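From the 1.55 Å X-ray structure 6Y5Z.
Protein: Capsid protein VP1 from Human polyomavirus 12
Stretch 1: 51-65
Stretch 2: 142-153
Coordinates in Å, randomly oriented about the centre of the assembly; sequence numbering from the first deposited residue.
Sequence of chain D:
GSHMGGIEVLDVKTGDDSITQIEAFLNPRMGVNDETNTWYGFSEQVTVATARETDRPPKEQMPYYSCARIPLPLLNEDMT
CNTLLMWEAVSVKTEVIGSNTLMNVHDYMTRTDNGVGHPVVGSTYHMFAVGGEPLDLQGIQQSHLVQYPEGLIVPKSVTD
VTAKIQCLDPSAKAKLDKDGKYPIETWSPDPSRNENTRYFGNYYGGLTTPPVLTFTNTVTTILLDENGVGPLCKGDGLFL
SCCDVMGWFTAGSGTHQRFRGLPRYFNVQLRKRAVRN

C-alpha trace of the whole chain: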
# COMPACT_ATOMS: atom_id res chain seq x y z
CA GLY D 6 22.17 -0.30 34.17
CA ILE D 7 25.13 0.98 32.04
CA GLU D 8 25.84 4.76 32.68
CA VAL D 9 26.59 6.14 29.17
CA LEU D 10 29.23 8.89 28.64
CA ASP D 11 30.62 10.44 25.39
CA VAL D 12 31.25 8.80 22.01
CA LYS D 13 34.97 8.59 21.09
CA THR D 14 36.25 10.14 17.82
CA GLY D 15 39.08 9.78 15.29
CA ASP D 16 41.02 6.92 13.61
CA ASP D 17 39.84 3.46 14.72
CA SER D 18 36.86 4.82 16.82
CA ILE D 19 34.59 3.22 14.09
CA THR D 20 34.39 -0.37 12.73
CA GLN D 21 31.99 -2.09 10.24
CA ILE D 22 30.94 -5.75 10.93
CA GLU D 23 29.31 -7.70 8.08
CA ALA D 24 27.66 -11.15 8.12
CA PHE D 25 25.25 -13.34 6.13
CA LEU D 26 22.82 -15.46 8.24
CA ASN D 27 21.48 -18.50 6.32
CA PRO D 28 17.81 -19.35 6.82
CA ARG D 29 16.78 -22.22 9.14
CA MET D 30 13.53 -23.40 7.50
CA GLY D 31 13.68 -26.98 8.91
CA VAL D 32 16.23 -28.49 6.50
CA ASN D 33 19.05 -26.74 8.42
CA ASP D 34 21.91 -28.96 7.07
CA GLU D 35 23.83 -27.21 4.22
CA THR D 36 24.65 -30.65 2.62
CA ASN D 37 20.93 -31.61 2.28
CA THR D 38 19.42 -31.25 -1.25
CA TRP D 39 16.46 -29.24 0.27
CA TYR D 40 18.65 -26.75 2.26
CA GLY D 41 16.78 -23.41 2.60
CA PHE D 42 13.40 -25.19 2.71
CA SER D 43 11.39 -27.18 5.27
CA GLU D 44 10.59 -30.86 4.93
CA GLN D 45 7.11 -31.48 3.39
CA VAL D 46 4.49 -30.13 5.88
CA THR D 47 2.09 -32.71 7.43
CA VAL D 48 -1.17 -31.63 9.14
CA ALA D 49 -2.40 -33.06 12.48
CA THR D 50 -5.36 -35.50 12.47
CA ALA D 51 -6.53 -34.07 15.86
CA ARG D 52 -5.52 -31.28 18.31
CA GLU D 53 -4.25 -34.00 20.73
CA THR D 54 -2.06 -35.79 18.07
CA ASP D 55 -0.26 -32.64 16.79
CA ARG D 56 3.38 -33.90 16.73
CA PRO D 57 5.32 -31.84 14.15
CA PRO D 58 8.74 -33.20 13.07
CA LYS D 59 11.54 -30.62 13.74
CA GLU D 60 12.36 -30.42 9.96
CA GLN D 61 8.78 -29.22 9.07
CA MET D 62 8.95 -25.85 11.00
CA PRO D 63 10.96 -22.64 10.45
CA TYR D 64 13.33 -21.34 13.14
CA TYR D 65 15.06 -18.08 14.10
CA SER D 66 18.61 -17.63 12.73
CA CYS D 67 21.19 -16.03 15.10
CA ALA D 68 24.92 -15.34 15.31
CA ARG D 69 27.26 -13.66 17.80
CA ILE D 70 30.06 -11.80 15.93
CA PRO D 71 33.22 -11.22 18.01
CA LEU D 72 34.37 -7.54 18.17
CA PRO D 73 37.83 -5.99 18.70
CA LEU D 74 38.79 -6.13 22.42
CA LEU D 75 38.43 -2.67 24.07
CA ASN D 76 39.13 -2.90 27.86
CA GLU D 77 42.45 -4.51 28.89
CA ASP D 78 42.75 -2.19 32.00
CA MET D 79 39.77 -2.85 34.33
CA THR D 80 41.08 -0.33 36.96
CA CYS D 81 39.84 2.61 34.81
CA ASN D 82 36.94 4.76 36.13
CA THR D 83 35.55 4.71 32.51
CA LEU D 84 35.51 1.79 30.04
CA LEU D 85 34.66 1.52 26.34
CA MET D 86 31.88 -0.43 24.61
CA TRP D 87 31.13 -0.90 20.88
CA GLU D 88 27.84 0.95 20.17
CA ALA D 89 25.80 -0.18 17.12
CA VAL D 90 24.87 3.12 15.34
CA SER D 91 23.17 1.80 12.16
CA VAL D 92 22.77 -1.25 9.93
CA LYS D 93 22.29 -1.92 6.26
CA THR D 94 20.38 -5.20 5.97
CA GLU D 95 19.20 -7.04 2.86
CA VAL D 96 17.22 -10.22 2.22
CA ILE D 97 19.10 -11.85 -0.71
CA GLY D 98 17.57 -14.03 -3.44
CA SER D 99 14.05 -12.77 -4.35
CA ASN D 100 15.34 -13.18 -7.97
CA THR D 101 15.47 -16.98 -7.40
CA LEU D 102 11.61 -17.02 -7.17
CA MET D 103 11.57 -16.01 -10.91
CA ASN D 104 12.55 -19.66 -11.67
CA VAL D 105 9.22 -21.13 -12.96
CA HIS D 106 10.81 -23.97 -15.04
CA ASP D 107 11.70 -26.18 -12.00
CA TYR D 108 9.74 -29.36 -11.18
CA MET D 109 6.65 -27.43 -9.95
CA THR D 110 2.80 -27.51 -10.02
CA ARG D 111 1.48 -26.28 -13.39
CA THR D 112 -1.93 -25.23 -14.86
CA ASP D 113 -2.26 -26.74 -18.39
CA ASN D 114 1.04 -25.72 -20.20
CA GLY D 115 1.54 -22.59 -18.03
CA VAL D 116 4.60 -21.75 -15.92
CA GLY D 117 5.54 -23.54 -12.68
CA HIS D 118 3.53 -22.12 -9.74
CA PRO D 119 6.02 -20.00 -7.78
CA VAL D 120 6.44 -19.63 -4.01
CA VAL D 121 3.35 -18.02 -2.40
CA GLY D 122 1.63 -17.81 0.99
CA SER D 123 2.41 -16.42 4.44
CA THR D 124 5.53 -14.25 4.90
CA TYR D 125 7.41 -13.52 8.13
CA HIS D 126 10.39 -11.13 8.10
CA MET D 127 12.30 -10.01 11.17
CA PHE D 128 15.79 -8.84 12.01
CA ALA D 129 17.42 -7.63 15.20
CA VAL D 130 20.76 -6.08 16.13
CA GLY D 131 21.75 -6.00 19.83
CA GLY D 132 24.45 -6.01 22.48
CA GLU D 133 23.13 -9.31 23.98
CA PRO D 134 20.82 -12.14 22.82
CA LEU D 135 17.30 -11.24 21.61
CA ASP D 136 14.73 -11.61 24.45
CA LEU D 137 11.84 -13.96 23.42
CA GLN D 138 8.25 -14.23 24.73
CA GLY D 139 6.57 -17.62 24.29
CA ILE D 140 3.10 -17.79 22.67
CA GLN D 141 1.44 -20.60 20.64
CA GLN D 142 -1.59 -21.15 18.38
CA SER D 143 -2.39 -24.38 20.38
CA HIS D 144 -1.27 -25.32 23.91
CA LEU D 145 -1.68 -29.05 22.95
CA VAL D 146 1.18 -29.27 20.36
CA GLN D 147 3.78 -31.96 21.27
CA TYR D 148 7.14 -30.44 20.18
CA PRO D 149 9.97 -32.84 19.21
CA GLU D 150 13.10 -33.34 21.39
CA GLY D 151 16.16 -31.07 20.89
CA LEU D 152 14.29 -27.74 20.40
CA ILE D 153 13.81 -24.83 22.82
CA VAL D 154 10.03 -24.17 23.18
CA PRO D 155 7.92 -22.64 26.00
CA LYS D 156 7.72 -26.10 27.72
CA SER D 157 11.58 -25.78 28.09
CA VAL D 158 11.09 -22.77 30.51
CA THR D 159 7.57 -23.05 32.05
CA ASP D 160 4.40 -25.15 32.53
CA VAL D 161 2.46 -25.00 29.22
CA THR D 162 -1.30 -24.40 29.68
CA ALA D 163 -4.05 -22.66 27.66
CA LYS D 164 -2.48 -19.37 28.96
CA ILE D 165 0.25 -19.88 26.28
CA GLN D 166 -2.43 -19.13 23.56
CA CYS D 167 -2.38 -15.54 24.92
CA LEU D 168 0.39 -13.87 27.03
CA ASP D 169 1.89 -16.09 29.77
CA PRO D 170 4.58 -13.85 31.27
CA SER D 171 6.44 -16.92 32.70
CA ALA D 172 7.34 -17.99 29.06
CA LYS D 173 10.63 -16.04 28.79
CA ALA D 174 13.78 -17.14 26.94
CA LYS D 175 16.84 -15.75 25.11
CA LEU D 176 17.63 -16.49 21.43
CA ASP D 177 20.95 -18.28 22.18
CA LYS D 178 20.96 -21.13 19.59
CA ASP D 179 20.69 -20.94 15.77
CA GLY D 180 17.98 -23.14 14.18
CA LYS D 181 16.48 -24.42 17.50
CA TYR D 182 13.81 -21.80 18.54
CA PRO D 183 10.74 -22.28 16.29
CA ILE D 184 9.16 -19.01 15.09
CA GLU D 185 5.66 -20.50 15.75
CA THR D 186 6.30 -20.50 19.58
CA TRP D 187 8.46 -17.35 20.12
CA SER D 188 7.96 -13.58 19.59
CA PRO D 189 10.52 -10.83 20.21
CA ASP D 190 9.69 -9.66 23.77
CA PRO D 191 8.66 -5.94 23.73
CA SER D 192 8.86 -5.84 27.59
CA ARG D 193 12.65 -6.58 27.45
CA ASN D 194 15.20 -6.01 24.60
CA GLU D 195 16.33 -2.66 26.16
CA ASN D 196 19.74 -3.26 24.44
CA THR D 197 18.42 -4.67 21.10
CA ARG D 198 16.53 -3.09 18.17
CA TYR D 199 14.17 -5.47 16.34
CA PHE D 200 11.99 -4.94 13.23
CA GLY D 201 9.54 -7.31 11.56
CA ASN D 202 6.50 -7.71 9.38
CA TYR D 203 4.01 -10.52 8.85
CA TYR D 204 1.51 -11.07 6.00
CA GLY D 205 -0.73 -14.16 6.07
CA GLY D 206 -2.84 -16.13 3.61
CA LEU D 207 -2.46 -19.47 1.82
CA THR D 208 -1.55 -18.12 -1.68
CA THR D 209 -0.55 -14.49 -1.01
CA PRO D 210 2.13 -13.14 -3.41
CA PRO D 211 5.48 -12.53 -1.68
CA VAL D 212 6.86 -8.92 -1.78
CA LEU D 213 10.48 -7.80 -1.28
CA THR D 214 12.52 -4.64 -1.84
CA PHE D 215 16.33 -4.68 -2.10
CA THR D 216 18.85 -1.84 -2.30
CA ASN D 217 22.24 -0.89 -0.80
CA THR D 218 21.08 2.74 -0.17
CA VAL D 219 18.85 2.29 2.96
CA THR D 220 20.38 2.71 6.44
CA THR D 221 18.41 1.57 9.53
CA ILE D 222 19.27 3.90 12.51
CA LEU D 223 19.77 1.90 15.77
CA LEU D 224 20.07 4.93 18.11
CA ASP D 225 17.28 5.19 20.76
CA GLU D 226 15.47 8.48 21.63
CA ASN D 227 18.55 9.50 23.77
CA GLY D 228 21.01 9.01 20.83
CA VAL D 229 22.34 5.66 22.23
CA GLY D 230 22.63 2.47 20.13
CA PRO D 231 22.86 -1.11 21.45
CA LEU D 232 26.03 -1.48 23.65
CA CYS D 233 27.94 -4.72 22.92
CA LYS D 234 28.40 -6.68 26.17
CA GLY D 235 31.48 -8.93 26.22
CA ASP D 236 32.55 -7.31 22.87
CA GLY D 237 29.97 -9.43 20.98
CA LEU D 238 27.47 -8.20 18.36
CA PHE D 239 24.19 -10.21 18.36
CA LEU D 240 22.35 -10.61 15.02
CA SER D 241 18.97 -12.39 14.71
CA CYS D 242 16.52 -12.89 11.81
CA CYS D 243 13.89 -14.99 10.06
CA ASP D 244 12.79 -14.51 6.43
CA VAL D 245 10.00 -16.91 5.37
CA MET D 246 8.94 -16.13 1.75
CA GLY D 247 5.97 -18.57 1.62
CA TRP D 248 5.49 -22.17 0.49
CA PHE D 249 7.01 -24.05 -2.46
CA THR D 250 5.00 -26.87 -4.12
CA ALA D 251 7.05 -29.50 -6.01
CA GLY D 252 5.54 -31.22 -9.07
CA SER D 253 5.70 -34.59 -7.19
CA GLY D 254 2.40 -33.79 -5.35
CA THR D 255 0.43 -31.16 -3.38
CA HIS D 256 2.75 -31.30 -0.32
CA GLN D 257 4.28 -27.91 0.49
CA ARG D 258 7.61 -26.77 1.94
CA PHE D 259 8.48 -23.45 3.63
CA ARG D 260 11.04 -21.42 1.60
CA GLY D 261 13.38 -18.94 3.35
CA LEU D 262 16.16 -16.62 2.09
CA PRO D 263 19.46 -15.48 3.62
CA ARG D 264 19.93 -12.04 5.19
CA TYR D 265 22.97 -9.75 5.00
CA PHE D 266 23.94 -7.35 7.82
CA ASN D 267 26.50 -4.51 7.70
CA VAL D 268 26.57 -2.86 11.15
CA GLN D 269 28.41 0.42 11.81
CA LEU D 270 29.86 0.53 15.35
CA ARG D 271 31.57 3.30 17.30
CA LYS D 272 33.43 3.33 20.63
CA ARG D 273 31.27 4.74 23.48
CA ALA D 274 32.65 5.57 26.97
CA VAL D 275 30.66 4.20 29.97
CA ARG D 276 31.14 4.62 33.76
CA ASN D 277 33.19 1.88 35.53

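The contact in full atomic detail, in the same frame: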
# COMPACT_ATOMS: atom_id res chain seq x y z
N ALA D 51 -5.78 -34.51 14.68
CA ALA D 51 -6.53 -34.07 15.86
C ALA D 51 -5.68 -33.06 16.63
O ALA D 51 -4.46 -33.09 16.46
CB ALA D 51 -6.84 -35.27 16.73
N ARG D 52 -6.29 -32.23 17.47
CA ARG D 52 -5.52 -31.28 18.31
C ARG D 52 -4.59 -32.02 19.26
O ARG D 52 -3.52 -31.49 19.57
CB ARG D 52 -6.44 -30.41 19.17
CG ARG D 52 -6.84 -29.09 18.55
CD ARG D 52 -7.60 -28.25 19.55
NE ARG D 52 -6.87 -27.13 20.11
CZ ARG D 52 -7.07 -26.63 21.32
NH1 ARG D 52 -7.97 -27.18 22.13
NH2 ARG D 52 -6.41 -25.57 21.74
N GLU D 53 -4.98 -33.22 19.70
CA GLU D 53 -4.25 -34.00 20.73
C GLU D 53 -3.16 -34.87 20.10
O GLU D 53 -2.42 -35.49 20.86
CB GLU D 53 -5.23 -34.92 21.48
CG GLU D 53 -6.27 -34.16 22.26
CD GLU D 53 -7.43 -33.55 21.49
OE1 GLU D 53 -7.69 -33.95 20.30
OE2 GLU D 53 -8.09 -32.66 22.09
N THR D 54 -3.08 -34.97 18.77
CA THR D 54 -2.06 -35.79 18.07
C THR D 54 -1.14 -34.90 17.23
O THR D 54 -0.60 -35.38 16.25
CB THR D 54 -2.72 -36.86 17.20
OG1 THR D 54 -3.53 -36.20 16.22
CG2 THR D 54 -3.56 -37.81 18.02
N ASP D 55 -1.01 -33.63 17.59
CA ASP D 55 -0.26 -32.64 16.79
C ASP D 55 1.21 -32.75 17.20
O ASP D 55 1.56 -32.23 18.28
CB ASP D 55 -0.87 -31.27 17.01
CG ASP D 55 -0.29 -30.18 16.13
OD1 ASP D 55 0.50 -30.48 15.22
OD2 ASP D 55 -0.70 -29.03 16.37
N ARG D 56 2.00 -33.47 16.40
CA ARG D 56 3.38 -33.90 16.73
C ARG D 56 4.29 -33.54 15.57
O ARG D 56 4.69 -34.40 14.80
CB ARG D 56 3.43 -35.41 17.01
CG ARG D 56 2.70 -35.83 18.28
CD ARG D 56 2.52 -37.34 18.40
NE ARG D 56 1.61 -37.56 19.52
CZ ARG D 56 0.61 -38.43 19.59
NH1 ARG D 56 0.36 -39.26 18.59
NH2 ARG D 56 -0.14 -38.47 20.68
N PRO D 57 4.57 -32.24 15.34
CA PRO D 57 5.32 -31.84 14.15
C PRO D 57 6.76 -32.30 14.22
O PRO D 57 7.41 -32.11 15.25
CB PRO D 57 5.28 -30.31 14.21
CG PRO D 57 5.14 -30.03 15.67
CD PRO D 57 4.19 -31.10 16.18
N PRO D 58 7.30 -32.93 13.14
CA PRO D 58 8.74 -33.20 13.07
C PRO D 58 9.53 -31.88 13.01
O PRO D 58 9.05 -30.92 12.42
CB PRO D 58 8.84 -34.06 11.79
CG PRO D 58 7.47 -34.70 11.67
CD PRO D 58 6.56 -33.54 12.03
N LYS D 59 10.72 -31.85 13.61
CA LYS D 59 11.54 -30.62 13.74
C LYS D 59 11.85 -30.07 12.33
O LYS D 59 11.91 -28.84 12.18
CB LYS D 59 12.77 -30.88 14.60
CG LYS D 59 13.89 -31.68 13.95
CD LYS D 59 14.89 -32.23 14.97
CE LYS D 59 15.35 -31.19 15.97
N GLU D 60 11.93 -30.91 11.30
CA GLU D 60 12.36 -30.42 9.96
C GLU D 60 11.20 -29.73 9.23
O GLU D 60 11.44 -29.20 8.15
CB GLU D 60 12.91 -31.56 9.10
CG GLU D 60 13.86 -32.49 9.85
CD GLU D 60 13.19 -33.42 10.86
OE1 GLU D 60 12.04 -33.88 10.62
OE2 GLU D 60 13.80 -33.68 11.90
N GLN D 61 9.99 -29.75 9.77
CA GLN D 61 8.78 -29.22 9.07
C GLN D 61 8.44 -27.80 9.52
O GLN D 61 7.42 -27.28 9.03
CB GLN D 61 7.60 -30.20 9.26
CG GLN D 61 7.79 -31.47 8.45
CD GLN D 61 6.69 -32.50 8.63
OE1 GLN D 61 5.56 -32.15 8.92
NE2 GLN D 61 7.06 -33.76 8.44
N MET D 62 9.24 -27.19 10.40
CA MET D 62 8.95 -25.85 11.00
C MET D 62 10.12 -24.92 10.79
O MET D 62 11.28 -25.33 10.87
CB MET D 62 8.71 -25.93 12.50
CG MET D 62 7.49 -26.74 12.88
SD MET D 62 7.29 -26.89 14.66
CE MET D 62 8.55 -28.10 15.05
N PRO D 63 9.88 -23.62 10.48
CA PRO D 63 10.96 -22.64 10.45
C PRO D 63 11.38 -22.15 11.83
O PRO D 63 10.58 -22.14 12.76
CB PRO D 63 10.36 -21.48 9.62
CG PRO D 63 8.86 -21.61 9.88
CD PRO D 63 8.62 -23.11 9.93
N TYR D 64 12.64 -21.75 11.90
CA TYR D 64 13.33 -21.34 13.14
C TYR D 64 13.91 -19.94 12.97
O TYR D 64 14.18 -19.52 11.84
CB TYR D 64 14.47 -22.31 13.48
CG TYR D 64 14.00 -23.71 13.71
CD1 TYR D 64 13.58 -24.11 14.98
CD2 TYR D 64 13.87 -24.61 12.67
CE1 TYR D 64 13.09 -25.37 15.19
CE2 TYR D 64 13.38 -25.88 12.88
CZ TYR D 64 12.95 -26.26 14.15
OH TYR D 64 12.40 -27.48 14.39
N TYR D 65 14.21 -19.30 14.09
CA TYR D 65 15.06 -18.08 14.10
C TYR D 65 16.49 -18.48 13.75
O TYR D 65 16.98 -19.51 14.23
CB TYR D 65 14.99 -17.37 15.44
CG TYR D 65 13.67 -16.67 15.69
CD1 TYR D 65 13.36 -15.48 15.04
CD2 TYR D 65 12.71 -17.21 16.52
CE1 TYR D 65 12.14 -14.87 15.21
CE2 TYR D 65 11.48 -16.59 16.71
CZ TYR D 65 11.19 -15.41 16.06
OH TYR D 65 10.00 -14.78 16.27
N GLN D 142 -0.22 -21.05 18.94
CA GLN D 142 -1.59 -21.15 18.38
C GLN D 142 -2.41 -22.20 19.16
O GLN D 142 -3.63 -22.03 19.29
CB GLN D 142 -1.52 -21.46 16.88
CG GLN D 142 -2.89 -21.39 16.20
CD GLN D 142 -2.74 -21.12 14.73
OE1 GLN D 142 -2.80 -19.97 14.28
NE2 GLN D 142 -2.41 -22.17 13.99
N SER D 143 -1.75 -23.26 19.64
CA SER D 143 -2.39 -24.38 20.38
C SER D 143 -1.48 -24.82 21.52
O SER D 143 -0.30 -25.15 21.26
CB SER D 143 -2.70 -25.53 19.48
OG SER D 143 -3.04 -26.67 20.28
N HIS D 144 -2.01 -24.85 22.73
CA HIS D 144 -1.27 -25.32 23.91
C HIS D 144 -1.05 -26.84 23.85
O HIS D 144 -0.23 -27.34 24.64
CB HIS D 144 -1.97 -24.86 25.19
CG HIS D 144 -3.20 -25.62 25.56
ND1 HIS D 144 -3.19 -26.66 26.50
CD2 HIS D 144 -4.49 -25.48 25.16
CE1 HIS D 144 -4.42 -27.13 26.63
NE2 HIS D 144 -5.24 -26.43 25.81
N LEU D 145 -1.71 -27.56 22.94
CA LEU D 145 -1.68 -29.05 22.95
C LEU D 145 -0.60 -29.60 22.03
O LEU D 145 -0.41 -30.83 22.02
CB LEU D 145 -3.07 -29.58 22.57
CG LEU D 145 -4.14 -29.37 23.63
CD1 LEU D 145 -5.50 -29.78 23.11
CD2 LEU D 145 -3.79 -30.14 24.91
N VAL D 146 0.13 -28.75 21.29
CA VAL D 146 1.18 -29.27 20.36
C VAL D 146 2.23 -30.01 21.20
O VAL D 146 2.62 -29.50 22.26
CB VAL D 146 1.82 -28.16 19.51
CG1 VAL D 146 2.90 -28.71 18.58
CG2 VAL D 146 0.79 -27.37 18.71
N GLN D 147 2.66 -31.16 20.70
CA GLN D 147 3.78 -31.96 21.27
C GLN D 147 5.03 -31.69 20.43
O GLN D 147 5.13 -32.24 19.31
CB GLN D 147 3.40 -33.44 21.26
CG GLN D 147 2.08 -33.72 21.95
CD GLN D 147 1.70 -35.17 21.82
OE1 GLN D 147 2.53 -36.06 21.96
NE2 GLN D 147 0.45 -35.42 21.46
N TYR D 148 5.91 -30.83 20.91
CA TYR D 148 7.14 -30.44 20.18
C TYR D 148 8.15 -31.57 20.28
O TYR D 148 8.19 -32.28 21.29
CB TYR D 148 7.65 -29.07 20.64
CG TYR D 148 6.77 -27.98 20.10
CD1 TYR D 148 6.75 -27.70 18.74
CD2 TYR D 148 5.88 -27.31 20.93
CE1 TYR D 148 5.87 -26.74 18.23
CE2 TYR D 148 5.01 -26.34 20.43
CZ TYR D 148 5.00 -26.07 19.08
OH TYR D 148 4.13 -25.16 18.55
N PRO D 149 8.95 -31.79 19.23
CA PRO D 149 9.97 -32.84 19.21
C PRO D 149 11.12 -32.49 20.16
O PRO D 149 11.31 -31.34 20.52
CB PRO D 149 10.44 -32.89 17.75
CG PRO D 149 10.11 -31.52 17.20
CD PRO D 149 8.91 -31.02 17.97
N GLU D 150 11.90 -33.51 20.53
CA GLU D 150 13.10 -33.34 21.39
C GLU D 150 14.16 -32.53 20.63
O GLU D 150 14.17 -32.58 19.38
CB GLU D 150 13.68 -34.70 21.79
N GLY D 151 14.96 -31.78 21.38
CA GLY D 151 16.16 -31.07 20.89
C GLY D 151 15.86 -29.67 20.40
O GLY D 151 16.74 -29.10 19.70
N LEU D 152 14.66 -29.16 20.68
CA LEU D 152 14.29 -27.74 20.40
C LEU D 152 14.20 -26.98 21.71
O LEU D 152 14.12 -27.62 22.77
CB LEU D 152 12.94 -27.68 19.67
CG LEU D 152 12.87 -28.42 18.34
CD1 LEU D 152 11.53 -28.16 17.67
CD2 LEU D 152 14.01 -28.02 17.41
N ILE D 153 14.18 -25.66 21.65
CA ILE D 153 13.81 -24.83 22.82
C ILE D 153 12.44 -24.23 22.51
O ILE D 153 12.33 -23.48 21.50
CB ILE D 153 14.85 -23.75 23.16
CG1 ILE D 153 16.28 -24.27 23.25
CG2 ILE D 153 14.42 -23.05 24.44
CD1 ILE D 153 16.47 -25.41 24.22
O HOH W 1 -5.80 -23.82 19.20
O HOH W 2 -2.67 -28.95 18.75
O HOH W 3 6.80 -33.58 17.62

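Two loops that lack regular secondary structure can still pack tightly, provided a few residues supply both the polar anchoring and the covering surface. The contact between residues 51-65 and 142-153 of the polyomavirus capsid protein VP1 is a good example. Apart from a short 3-10 segment at 59-61, neither stretch forms a helix or strand, yet together they bury 798 Å². The two stretches run in the same direction along the contact: Glu53 lies nearest Leu145, Asp55 nearest Val146, Arg56 nearest Gln147 and Lys59 nearest Pro149, with CA atoms 5.0 to 6.1 Å apart.

Gln147 covers the most surface and serves as the polar hub. Its backbone N donates a nearly linear hydrogen bond to Asp55 O (2.9 Å, 173°), the one direct bond between the two main chains. Its side chain, whose CA-to-CB bond points sideways, extends back so that its amide reaches stretch 1. There OE1 accepts a hydrogen bond from Arg56 NE at 3.0 Å, approaching the edge of the guanidinium near its plane, where the N-H bonds point. The amide NE2 lies 2.9 Å from Glu53 O. The backbone of Gln147 contributes again through its carbonyl: O receives a CA-H...O contact from Arg56 CA (3.5 Å) and a hydrogen bond from a water (2.7 Å to that oxygen) that also donates to Pro57 O (2.9 Å). Pro57 has no backbone N-H to offer, and water here joins two carbonyls that could not bond to each other.

Arg52 covers nearly as much, but by a different chemistry. Its long side chain reaches over the type I turn from Ser143 to Val146, and Leu145 CD1 lies over one face of the guanidinium, 3.7 Å from Arg52 NH1. Such a face is poorly suited to hydrogen bonding and accepts an apolar neighbour, while the N-H groups point outward along its edge, where NH1 and NH2 also find partners elsewhere in the structure. One of them, on NH2, donates to a water 3.1 Å away, which in turn donates to Gln142 O (2.8 Å). The main chain of Arg52 takes part as well: a second water donates to Arg52 O (2.8 Å) and Asp55 OD2 (3.1 Å) while accepting from Ser143 OG (2.8 Å). That same OG accepts a bond from Leu145 N at 3.1 Å, so the serine links the turn to the hydrated junction.

Beyond the polar hub the contact becomes apolar, and Leu152 has the largest share of it in stretch 2. Its CD1 meets Met62 CE at 4.0 Å, while CD2 packs 3.6 Å from Tyr64 CE1 and 3.7 Å from Lys59 CE. The tyrosine hydroxyl is engaged within its own stretch, donating to Lys59 O at 2.6 Å. Met62 also places SD at the edge of the Tyr148 ring, 3.8 Å from CE1, and Pro149 packs its CG against Lys59 CB (3.8 Å). Polar bonds thus cluster where Asp55 and Arg56 run beside Val146 and Gln147, and apolar side chains pack beyond them.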